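Local coordinates for protein MGS-MChE2 (PDB 5JD6) that probably hydrolyses carboxylic esters as an esterase of the alpha/beta hydrolase fold, recovered from an uncultured lagoon-sediment bacterium, at residues D3-E8 and T12-G17; L50-P55 and K74-F79; D220-W225 and H246-E251. One frame throughout, in Å; residues are numbered along the deposited sequence.

Interaction 1: D3-E8 and T12-G17; sequences DHLKQE and TYLEKG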
loop_
_atom_site.group_PDB
_atom_site.type_symbol
_atom_site.label_atom_id
_atom_site.label_comp_id
_atom_site.label_asym_id
_atom_site.label_seq_id
_atom_site.Cartn_x
_atom_site.Cartn_y
_atom_site.Cartn_z
ATOM N N ASP A 3 -4.372 -16.630 -11.621
ATOM C CA ASP A 3 -3.460 -15.506 -11.442
ATOM C C ASP A 3 -2.608 -15.271 -12.681
ATOM O O ASP A 3 -1.683 -16.036 -12.956
ATOM C CB ASP A 3 -2.548 -15.738 -10.237
ATOM C CG ASP A 3 -1.548 -14.615 -10.039
ATOM O OD1 ASP A 3 -0.395 -14.903 -9.654
ATOM O OD2 ASP A 3 -1.916 -13.444 -10.266
ATOM N N HIS A 4 -2.911 -14.213 -13.426
ATOM C CA HIS A 4 -2.089 -13.869 -14.577
ATOM C C HIS A 4 -1.875 -12.363 -14.712
ATOM O O HIS A 4 -2.667 -11.557 -14.223
ATOM C CB HIS A 4 -2.693 -14.443 -15.865
ATOM C CG HIS A 4 -4.074 -13.951 -16.169
ATOM N ND1 HIS A 4 -5.186 -14.389 -15.483
ATOM C CD2 HIS A 4 -4.524 -13.082 -17.103
ATOM C CE1 HIS A 4 -6.262 -13.797 -15.973
ATOM N NE2 HIS A 4 -5.887 -13.002 -16.958
ATOM N N LEU A 5 -0.778 -12.007 -15.373
ATOM C CA LEU A 5 -0.373 -10.619 -15.544
ATOM C C LEU A 5 -1.132 -9.959 -16.685
ATOM O O LEU A 5 -1.256 -10.524 -17.772
ATOM C CB LEU A 5 1.135 -10.541 -15.796
ATOM C CG LEU A 5 1.755 -9.196 -16.168
ATOM C CD1 LEU A 5 1.834 -8.283 -14.955
ATOM C CD2 LEU A 5 3.129 -9.413 -16.781
ATOM N N LYS A 6 -1.638 -8.759 -16.431
ATOM C CA LYS A 6 -2.403 -8.030 -17.429
ATOM C C LYS A 6 -1.679 -6.762 -17.850
ATOM O O LYS A 6 -1.096 -6.061 -17.022
ATOM C CB LYS A 6 -3.791 -7.678 -16.891
ATOM C CG LYS A 6 -4.626 -8.868 -16.452
ATOM C CD LYS A 6 -5.768 -9.120 -17.423
ATOM C CE LYS A 6 -6.860 -9.961 -16.783
ATOM N NZ LYS A 6 -8.009 -10.188 -17.703
ATOM N N GLN A 7 -1.715 -6.473 -19.145
ATOM C CA GLN A 7 -1.228 -5.198 -19.642
ATOM C C GLN A 7 -2.257 -4.594 -20.582
ATOM O O GLN A 7 -2.356 -4.974 -21.747
ATOM C CB GLN A 7 0.116 -5.351 -20.350
ATOM C CG GLN A 7 0.770 -4.020 -20.679
ATOM C CD GLN A 7 2.140 -4.179 -21.297
ATOM O OE1 GLN A 7 2.268 -4.402 -22.501
ATOM N NE2 GLN A 7 3.177 -4.068 -20.474
ATOM N N GLU A 8 -3.032 -3.658 -20.054
ATOM C CA GLU A 8 -4.057 -2.982 -20.828
ATOM C C GLU A 8 -3.756 -1.494 -20.840
ATOM O O GLU A 8 -3.796 -0.836 -19.799
ATOM C CB GLU A 8 -5.440 -3.266 -20.241
ATOM C CG GLU A 8 -5.752 -4.753 -20.147
ATOM C CD GLU A 8 -6.944 -5.054 -19.263
ATOM O OE1 GLU A 8 -7.421 -4.132 -18.568
ATOM O OE2 GLU A 8 -7.404 -6.215 -19.261
ATOM N N THR A 12 -0.055 -1.883 -16.184
ATOM C CA THR A 12 0.415 -3.247 -15.981
ATOM C C THR A 12 0.071 -3.680 -14.560
ATOM O O THR A 12 0.424 -2.995 -13.598
ATOM C CB THR A 12 1.934 -3.369 -16.213
ATOM O OG1 THR A 12 2.252 -2.962 -17.550
ATOM C CG2 THR A 12 2.398 -4.802 -16.000
ATOM N N TYR A 13 -0.622 -4.806 -14.421
ATOM C CA TYR A 13 -1.075 -5.242 -13.103
ATOM C C TYR A 13 -1.358 -6.740 -13.024
ATOM O O TYR A 13 -1.678 -7.379 -14.026
ATOM C CB TYR A 13 -2.330 -4.461 -12.697
ATOM C CG TYR A 13 -3.532 -4.696 -13.588
ATOM C CD1 TYR A 13 -3.644 -4.061 -14.820
ATOM C CD2 TYR A 13 -4.558 -5.542 -13.191
ATOM C CE1 TYR A 13 -4.740 -4.271 -15.635
ATOM C CE2 TYR A 13 -5.659 -5.756 -13.998
ATOM C CZ TYR A 13 -5.745 -5.119 -15.219
ATOM O OH TYR A 13 -6.840 -5.331 -16.029
ATOM N N LEU A 14 -1.228 -7.292 -11.821
ATOM C CA LEU A 14 -1.643 -8.664 -11.558
ATOM C C LEU A 14 -3.113 -8.692 -11.166
ATOM O O LEU A 14 -3.597 -7.799 -10.472
ATOM C CB LEU A 14 -0.802 -9.303 -10.451
ATOM C CG LEU A 14 0.643 -9.697 -10.756
ATOM C CD1 LEU A 14 1.200 -10.550 -9.626
ATOM C CD2 LEU A 14 0.746 -10.430 -12.082
ATOM N N GLU A 15 -3.817 -9.727 -11.608
ATOM C CA GLU A 15 -5.235 -9.856 -11.318
ATOM C C GLU A 15 -5.580 -11.298 -10.971
ATOM O O GLU A 15 -5.213 -12.225 -11.690
ATOM C CB GLU A 15 -6.068 -9.375 -12.509
ATOM C CG GLU A 15 -7.558 -9.262 -12.238
ATOM C CD GLU A 15 -8.309 -8.630 -13.398
ATOM O OE1 GLU A 15 -7.651 -8.107 -14.320
ATOM O OE2 GLU A 15 -9.556 -8.657 -13.392
ATOM N N LYS A 16 -6.275 -11.479 -9.853
ATOM C CA LYS A 16 -6.720 -12.799 -9.429
ATOM C C LYS A 16 -7.923 -12.656 -8.510
ATOM O O LYS A 16 -7.923 -11.822 -7.605
ATOM C CB LYS A 16 -5.594 -13.557 -8.722
ATOM C CG LYS A 16 -5.894 -15.031 -8.476
ATOM C CD LYS A 16 -4.823 -15.666 -7.607
ATOM C CE LYS A 16 -4.886 -17.185 -7.643
ATOM N NZ LYS A 16 -6.134 -17.712 -7.026
ATOM N N GLY A 17 -8.947 -13.469 -8.743
ATOM C CA GLY A 17 -10.160 -13.395 -7.953
ATOM C C GLY A 17 -11.284 -12.745 -8.726
ATOM O O GLY A 17 -11.085 -12.287 -9.851
#
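Lys-6 and Tyr-13 face each other as a hydrogen-bonded pair in the antiparallel hairpin of strands 4-8 and 11-16, with Lys-6 N to Tyr-13 O at 2.8 Å and Tyr-13 N to Lys-6 O at 2.9 Å. The next such pair, His-4 with Glu-15, is looser, its bond from Glu-15 N to His-4 O being weak. On the face carrying Leu-5 and Thr-12, Gln-7 NE2 donates to Thr-12 OG1 (3.3 Å), which lies close to the amide plane.

The Tyr-13 ring stands between backbone N and carbonyl carbon (chi1 64°), which turns it across the neighbouring strand. Lys-6 CB then sits over one ring face, 3.8 Å from the centroid, in a CH-pi contact. At the ring edge Glu-8 OE1 lies 2.9 Å from Tyr-13 OH, a weak and unsettled bond; the hydroxyl's stronger polar partner is Lys-80 NZ. Beyond the ring, Lys-6 NZ and Glu-15 OE1 form a long salt bridge of 4.0 Å. On the sheet face of Gln-7 and Thr-12, Leu-5 CB rests against Leu-14 CD2.

The phenol oxygen therefore lies among Lys-80 and two carboxylates, a setting likely to polarise it, while the hairpin combines backbone bonds with side-chain contacts on both faces.

Interaction 2: L50-P55 and K74-F79; sequences LIPELP and KEFVDF
In the alpha/beta hydrolase fold helices pack against a central, mostly parallel sheet, and Phe-76 of helix 66-80 does so here by laying its ring against Pro-52, with Leu-50 at its edge, near the end of strand 47-52. Strand 47-52, helix 66-80 and the parallel strand 85-91 make a beta-alpha-beta crossover, and the helix covers the side of the sheet to which Leu-50 and Pro-52 point; Ile-51, between them, turns the other way.

The contact is wholly apolar and small, burying 136 Å² in all, and no hydrogen bond crosses it. A single aromatic side chain spans the gap: the CA atoms of Pro-52 and Phe-76 are 8.0 Å apart, and the ring bridges that separation because its CG lies anti to the backbone N (chi1 175°), carrying it out from the helix to the strand. There the proline and the phenylalanine side chain meet at about a right angle. Leu-50 approaches differently, at the ring's edge and near its plane, with CB 4.4 Å from Phe-76 CE2.

Other aromatic rings complete the surroundings. Phe-11 and Tyr-13 of the neighbouring strand 11-16 both meet Phe-76 edge-to-face, and Val-23 of strand 20-25 touches Pro-52, so the phenylalanine lies buried among residues of strands 11-16 and 47-52.

Pro-52 CB sits over the very centre of the Phe-76 ring, 4.0 Å from the centroid and 9° off the ring normal, a well-centred CH-pi contact.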
loop_
_atom_site.group_PDB
_atom_site.type_symbol
_atom_site.label_atom_id
_atom_site.label_comp_id
_atom_site.label_asym_id
_atom_site.label_seq_id
_atom_site.Cartn_x
_atom_site.Cartn_y
_atom_site.Cartn_z
ATOM N N LEU A 50 -5.928 -7.023 -6.963
ATOM C CA LEU A 50 -5.304 -6.298 -8.063
ATOM C C LEU A 50 -4.024 -5.623 -7.593
ATOM O O LEU A 50 -4.036 -4.860 -6.628
ATOM C CB LEU A 50 -6.266 -5.257 -8.639
ATOM C CG LEU A 50 -7.584 -5.782 -9.212
ATOM C CD1 LEU A 50 -8.749 -4.920 -8.759
ATOM C CD2 LEU A 50 -7.519 -5.832 -10.726
ATOM N N ILE A 51 -2.918 -5.909 -8.270
ATOM C CA ILE A 51 -1.644 -5.297 -7.913
ATOM C C ILE A 51 -1.069 -4.513 -9.086
ATOM O O ILE A 51 -0.347 -5.066 -9.914
ATOM C CB ILE A 51 -0.619 -6.346 -7.449
ATOM C CG1 ILE A 51 -1.267 -7.334 -6.478
ATOM C CG2 ILE A 51 0.579 -5.668 -6.804
ATOM C CD1 ILE A 51 -0.305 -8.341 -5.908
ATOM N N PRO A 52 -1.398 -3.214 -9.162
ATOM C CA PRO A 52 -0.920 -2.342 -10.239
ATOM C C PRO A 52 0.523 -1.904 -10.040
ATOM O O PRO A 52 0.950 -1.684 -8.906
ATOM C CB PRO A 52 -1.865 -1.144 -10.155
ATOM C CG PRO A 52 -2.232 -1.077 -8.715
ATOM C CD PRO A 52 -2.300 -2.505 -8.238
ATOM N N GLU A 53 1.268 -1.784 -11.134
ATOM C CA GLU A 53 2.631 -1.278 -11.058
ATOM C C GLU A 53 2.656 0.226 -11.266
ATOM O O GLU A 53 2.422 0.720 -12.369
ATOM C CB GLU A 53 3.530 -1.980 -12.076
ATOM C CG GLU A 53 3.580 -3.472 -11.852
ATOM C CD GLU A 53 3.906 -3.808 -10.409
ATOM O OE1 GLU A 53 4.930 -3.313 -9.890
ATOM O OE2 GLU A 53 3.109 -4.534 -9.784
ATOM N N LEU A 54 2.930 0.946 -10.185
ATOM C CA LEU A 54 2.977 2.397 -10.219
ATOM C C LEU A 54 4.202 2.877 -10.989
ATOM O O LEU A 54 5.239 2.211 -10.995
ATOM C CB LEU A 54 2.978 2.961 -8.798
ATOM C CG LEU A 54 1.796 2.534 -7.924
ATOM C CD1 LEU A 54 1.844 3.236 -6.576
ATOM C CD2 LEU A 54 0.476 2.800 -8.631
ATOM N N PRO A 55 4.080 4.032 -11.658
ATOM C CA PRO A 55 5.191 4.630 -12.403
ATOM C C PRO A 55 6.152 5.393 -11.495
ATOM O O PRO A 55 6.312 6.603 -11.660
ATOM C CB PRO A 55 4.482 5.580 -13.367
ATOM C CG PRO A 55 3.258 5.992 -12.632
ATOM C CD PRO A 55 2.827 4.787 -11.837
ATOM N N LYS A 74 -5.936 6.530 -8.656
ATOM C CA LYS A 74 -7.299 6.960 -8.945
ATOM C C LYS A 74 -7.655 6.682 -10.402
ATOM O O LYS A 74 -8.747 6.199 -10.704
ATOM C CB LYS A 74 -7.464 8.448 -8.633
ATOM C CG LYS A 74 -8.862 8.991 -8.873
ATOM C CD LYS A 74 -9.891 8.269 -8.020
ATOM C CE LYS A 74 -11.202 9.039 -7.974
ATOM N NZ LYS A 74 -11.728 9.333 -9.337
ATOM N N GLU A 75 -6.722 6.982 -11.300
ATOM C CA GLU A 75 -6.926 6.735 -12.721
ATOM C C GLU A 75 -7.091 5.243 -12.998
ATOM O O GLU A 75 -7.837 4.848 -13.893
ATOM C CB GLU A 75 -5.763 7.300 -13.538
ATOM C CG GLU A 75 -5.972 7.228 -15.042
ATOM C CD GLU A 75 -4.793 7.772 -15.825
ATOM O OE1 GLU A 75 -3.769 8.116 -15.197
ATOM O OE2 GLU A 75 -4.892 7.853 -17.069
ATOM N N PHE A 76 -6.397 4.418 -12.217
ATOM C CA PHE A 76 -6.474 2.968 -12.374
ATOM C C PHE A 76 -7.832 2.428 -11.939
ATOM O O PHE A 76 -8.436 1.615 -12.638
ATOM C CB PHE A 76 -5.362 2.277 -11.581
ATOM C CG PHE A 76 -5.442 0.775 -11.606
ATOM C CD1 PHE A 76 -5.177 0.073 -12.772
ATOM C CD2 PHE A 76 -5.781 0.066 -10.465
ATOM C CE1 PHE A 76 -5.251 -1.309 -12.800
ATOM C CE2 PHE A 76 -5.858 -1.316 -10.485
ATOM C CZ PHE A 76 -5.591 -2.004 -11.655
ATOM N N VAL A 77 -8.309 2.883 -10.785
ATOM C CA VAL A 77 -9.603 2.448 -10.270
ATOM C C VAL A 77 -10.733 2.917 -11.182
ATOM O O VAL A 77 -11.662 2.160 -11.471
ATOM C CB VAL A 77 -9.845 2.969 -8.837
ATOM C CG1 VAL A 77 -11.215 2.536 -8.339
ATOM C CG2 VAL A 77 -8.754 2.471 -7.903
ATOM N N ASP A 78 -10.643 4.164 -11.636
ATOM C CA ASP A 78 -11.621 4.714 -12.571
ATOM C C ASP A 78 -11.633 3.919 -13.871
ATOM O O ASP A 78 -12.696 3.606 -14.405
ATOM C CB ASP A 78 -11.333 6.189 -12.861
ATOM C CG ASP A 78 -11.541 7.075 -11.648
ATOM O OD1 ASP A 78 -12.284 6.666 -10.730
ATOM O OD2 ASP A 78 -10.964 8.184 -11.615
ATOM N N PHE A 79 -10.444 3.599 -14.372
ATOM C CA PHE A 79 -10.308 2.770 -15.564
ATOM C C PHE A 79 -11.002 1.425 -15.380
ATOM O O PHE A 79 -11.666 0.926 -16.288
ATOM C CB PHE A 79 -8.831 2.551 -15.905
ATOM C CG PHE A 79 -8.573 1.281 -16.659
ATOM C CD1 PHE A 79 -9.017 1.134 -17.960
ATOM C CD2 PHE A 79 -7.879 0.235 -16.071
ATOM C CE1 PHE A 79 -8.797 -0.033 -18.653
ATOM C CE2 PHE A 79 -7.643 -0.937 -16.769
ATOM C CZ PHE A 79 -8.100 -1.068 -18.064
#

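Interaction 3: D220-W225 and H246-E251; sequences DADLYW and HEWFKE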
loop_
_atom_site.group_PDB
_atom_site.type_symbol
_atom_site.label_atom_id
_atom_site.label_comp_id
_atom_site.label_asym_id
_atom_site.label_seq_id
_atom_site.Cartn_x
_atom_site.Cartn_y
_atom_site.Cartn_z
ATOM N N ASP A 220 -11.512 6.345 12.800
ATOM C CA ASP A 220 -12.050 4.991 12.735
ATOM C C ASP A 220 -10.989 4.003 12.260
ATOM O O ASP A 220 -10.909 3.688 11.073
ATOM C CB ASP A 220 -13.269 4.947 11.811
ATOM C CG ASP A 220 -13.957 3.595 11.814
ATOM O OD1 ASP A 220 -13.774 2.832 12.786
ATOM O OD2 ASP A 220 -14.684 3.296 10.843
ATOM N N ALA A 221 -10.179 3.515 13.195
ATOM C CA ALA A 221 -9.094 2.602 12.858
ATOM C C ALA A 221 -8.904 1.516 13.914
ATOM O O ALA A 221 -9.125 1.744 15.103
ATOM C CB ALA A 221 -7.799 3.374 12.663
ATOM N N ASP A 222 -8.493 0.333 13.467
ATOM C CA ASP A 222 -8.204 -0.775 14.370
ATOM C C ASP A 222 -6.752 -1.217 14.219
ATOM O O ASP A 222 -6.230 -1.287 13.106
ATOM C CB ASP A 222 -9.149 -1.948 14.108
ATOM C CG ASP A 222 -10.607 -1.570 14.274
ATOM O OD1 ASP A 222 -11.062 -1.452 15.431
ATOM O OD2 ASP A 222 -11.299 -1.396 13.249
ATOM N N LEU A 223 -6.106 -1.513 15.341
ATOM C CA LEU A 223 -4.686 -1.845 15.339
ATOM C C LEU A 223 -4.428 -3.277 15.804
ATOM O O LEU A 223 -4.868 -3.681 16.880
ATOM C CB LEU A 223 -3.919 -0.857 16.220
ATOM C CG LEU A 223 -2.402 -1.014 16.342
ATOM C CD1 LEU A 223 -1.751 -1.123 14.973
ATOM C CD2 LEU A 223 -1.821 0.161 17.111
ATOM N N TYR A 224 -3.713 -4.038 14.979
ATOM C CA TYR A 224 -3.350 -5.412 15.309
ATOM C C TYR A 224 -1.856 -5.634 15.096
ATOM O O TYR A 224 -1.288 -5.167 14.110
ATOM C CB TYR A 224 -4.155 -6.403 14.466
ATOM C CG TYR A 224 -5.645 -6.147 14.475
ATOM C CD1 TYR A 224 -6.434 -6.564 15.538
ATOM C CD2 TYR A 224 -6.262 -5.491 13.418
ATOM C CE1 TYR A 224 -7.797 -6.332 15.551
ATOM C CE2 TYR A 224 -7.624 -5.255 13.422
ATOM C CZ TYR A 224 -8.386 -5.678 14.490
ATOM O OH TYR A 224 -9.742 -5.446 14.501
ATOM N N TRP A 225 -1.222 -6.348 16.019
ATOM C CA TRP A 225 0.215 -6.591 15.935
ATOM C C TRP A 225 0.558 -8.026 15.548
ATOM O O TRP A 225 -0.214 -8.954 15.788
ATOM C CB TRP A 225 0.895 -6.252 17.264
ATOM C CG TRP A 225 1.238 -4.801 17.425
ATOM C CD1 TRP A 225 2.244 -4.121 16.798
ATOM C CD2 TRP A 225 0.590 -3.857 18.283
ATOM N NE1 TRP A 225 2.254 -2.808 17.205
ATOM C CE2 TRP A 225 1.249 -2.621 18.118
ATOM C CE3 TRP A 225 -0.488 -3.934 19.170
ATOM C CZ2 TRP A 225 0.865 -1.473 18.807
ATOM C CZ3 TRP A 225 -0.867 -2.794 19.854
ATOM C CH2 TRP A 225 -0.192 -1.581 19.670
ATOM N N HIS A 246 -8.564 -10.939 7.314
ATOM C CA HIS A 246 -9.818 -11.591 6.950
ATOM C C HIS A 246 -10.875 -11.386 8.027
ATOM O O HIS A 246 -12.033 -11.100 7.724
ATOM C CB HIS A 246 -9.601 -13.085 6.712
ATOM C CG HIS A 246 -10.733 -13.754 5.997
ATOM N ND1 HIS A 246 -10.862 -15.124 5.928
ATOM C CD2 HIS A 246 -11.784 -13.241 5.315
ATOM C CE1 HIS A 246 -11.946 -15.427 5.234
ATOM N NE2 HIS A 246 -12.524 -14.302 4.852
ATOM N N GLU A 247 -10.469 -11.530 9.286
ATOM C CA GLU A 247 -11.391 -11.375 10.405
ATOM C C GLU A 247 -11.881 -9.940 10.531
ATOM O O GLU A 247 -13.018 -9.697 10.931
ATOM C CB GLU A 247 -10.734 -11.821 11.712
ATOM C CG GLU A 247 -10.955 -13.290 12.039
ATOM C CD GLU A 247 -12.428 -13.650 12.141
ATOM O OE1 GLU A 247 -13.229 -12.793 12.572
ATOM O OE2 GLU A 247 -12.786 -14.794 11.789
ATOM N N TRP A 248 -11.018 -8.992 10.188
ATOM C CA TRP A 248 -11.396 -7.588 10.205
ATOM C C TRP A 248 -12.448 -7.324 9.132
ATOM O O TRP A 248 -13.382 -6.549 9.343
ATOM C CB TRP A 248 -10.174 -6.693 9.996
ATOM C CG TRP A 248 -10.466 -5.234 10.155
ATOM C CD1 TRP A 248 -10.612 -4.550 11.327
ATOM C CD2 TRP A 248 -10.648 -4.275 9.106
ATOM N NE1 TRP A 248 -10.874 -3.225 11.072
ATOM C CE2 TRP A 248 -10.900 -3.031 9.717
ATOM C CE3 TRP A 248 -10.618 -4.349 7.710
ATOM C CZ2 TRP A 248 -11.122 -1.870 8.979
ATOM C CZ3 TRP A 248 -10.840 -3.195 6.980
ATOM C CH2 TRP A 248 -11.089 -1.972 7.616
ATOM N N PHE A 249 -12.292 -7.979 7.984
ATOM C CA PHE A 249 -13.264 -7.880 6.899
ATOM C C PHE A 249 -14.624 -8.427 7.326
ATOM O O PHE A 249 -15.663 -7.848 7.009
ATOM C CB PHE A 249 -12.770 -8.631 5.657
ATOM C CG PHE A 249 -11.710 -7.898 4.879
ATOM C CD1 PHE A 249 -11.508 -6.538 5.059
ATOM C CD2 PHE A 249 -10.922 -8.570 3.958
ATOM C CE1 PHE A 249 -10.536 -5.863 4.339
ATOM C CE2 PHE A 249 -9.948 -7.903 3.234
ATOM C CZ PHE A 249 -9.755 -6.547 3.424
ATOM N N LYS A 250 -14.605 -9.545 8.046
ATOM C CA LYS A 250 -15.829 -10.204 8.489
ATOM C C LYS A 250 -16.632 -9.335 9.451
ATOM O O LYS A 250 -17.860 -9.290 9.383
ATOM C CB LYS A 250 -15.499 -11.540 9.156
ATOM C CG LYS A 250 -14.883 -12.567 8.222
ATOM C CD LYS A 250 -14.273 -13.719 9.003
ATOM C CE LYS A 250 -13.631 -14.734 8.075
ATOM N NZ LYS A 250 -12.799 -15.725 8.814
ATOM N N GLU A 251 -15.929 -8.646 10.344
ATOM C CA GLU A 251 -16.574 -7.800 11.343
ATOM C C GLU A 251 -17.309 -6.618 10.726
ATOM O O GLU A 251 -18.285 -6.125 11.288
ATOM C CB GLU A 251 -15.544 -7.275 12.340
ATOM C CG GLU A 251 -14.879 -8.340 13.177
ATOM C CD GLU A 251 -13.842 -7.761 14.112
ATOM O OE1 GLU A 251 -13.849 -6.530 14.326
ATOM O OE2 GLU A 251 -13.015 -8.534 14.629
HETATM O O HOH W 1 -13.298 -3.642 13.954
#
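Trp-248 of helix 238-252 gives its indole N-H to Asp-222 of strand 221-226, NE1 to OD2 at 2.9 Å and nearly straight at 171°. The acceptor lies in the indole plane, yet the bond reaches the carboxylate from above that group's own plane. With CG anti to the backbone N (chi1 -174°), the tryptophan extends from the helix and presents its pyrrole edge to the strand. Tyr-224 meets the same edge: its OH is 3.4 Å and its CE2 3.7 Å from Trp-248 CD1, the side chains crossing at about a right angle. Here the fit is close and the tryptophan is buried.

Toward Glu-251 the contact opens out. A water spans the carboxylates of Asp-222 and Glu-251, giving one hydrogen to Glu-251 OE1 at 3.0 Å and the other, more weakly, to Asp-222 OD2. This may ease the repulsion between the two acids on this more exposed side, where Arg-252 is a distant, weak ion partner of Asp-222.

The axes of 221-225, on an outermost strand of the sheet, and 246-251 run roughly antiparallel and approach to 11.3 Å. Trp-248 and Tyr-224 also touch Cys-196 on strand 195-200, while Leu-223 faces helix 208-217.

Overall arrangement
All three contacts reach one sheet, at different depths. Interaction 2 is core, with three buried residues and purely apolar chemistry, whereas interaction 1 lies at the surface on an outermost hairpin and interaction 3, partly buried, at the opposite outermost strand. Interactions 1 and 2 are joined directly: strands 11-16 and 47-52 are neighbours, probably bonded through Thr-12 O to Glu-53 N and Leu-14 O to Ile-51 N. Interaction 3 stands apart, its centre 24 Å from that of interaction 2. Strand-to-strand contact draws largely on backbone bonds, with side-chain contacts added; the two strand-to-helix contacts each centre on an aromatic of the helix, Phe-76 against hydrocarbon and Trp-248 bonded to a carboxylate and touching Tyr-224.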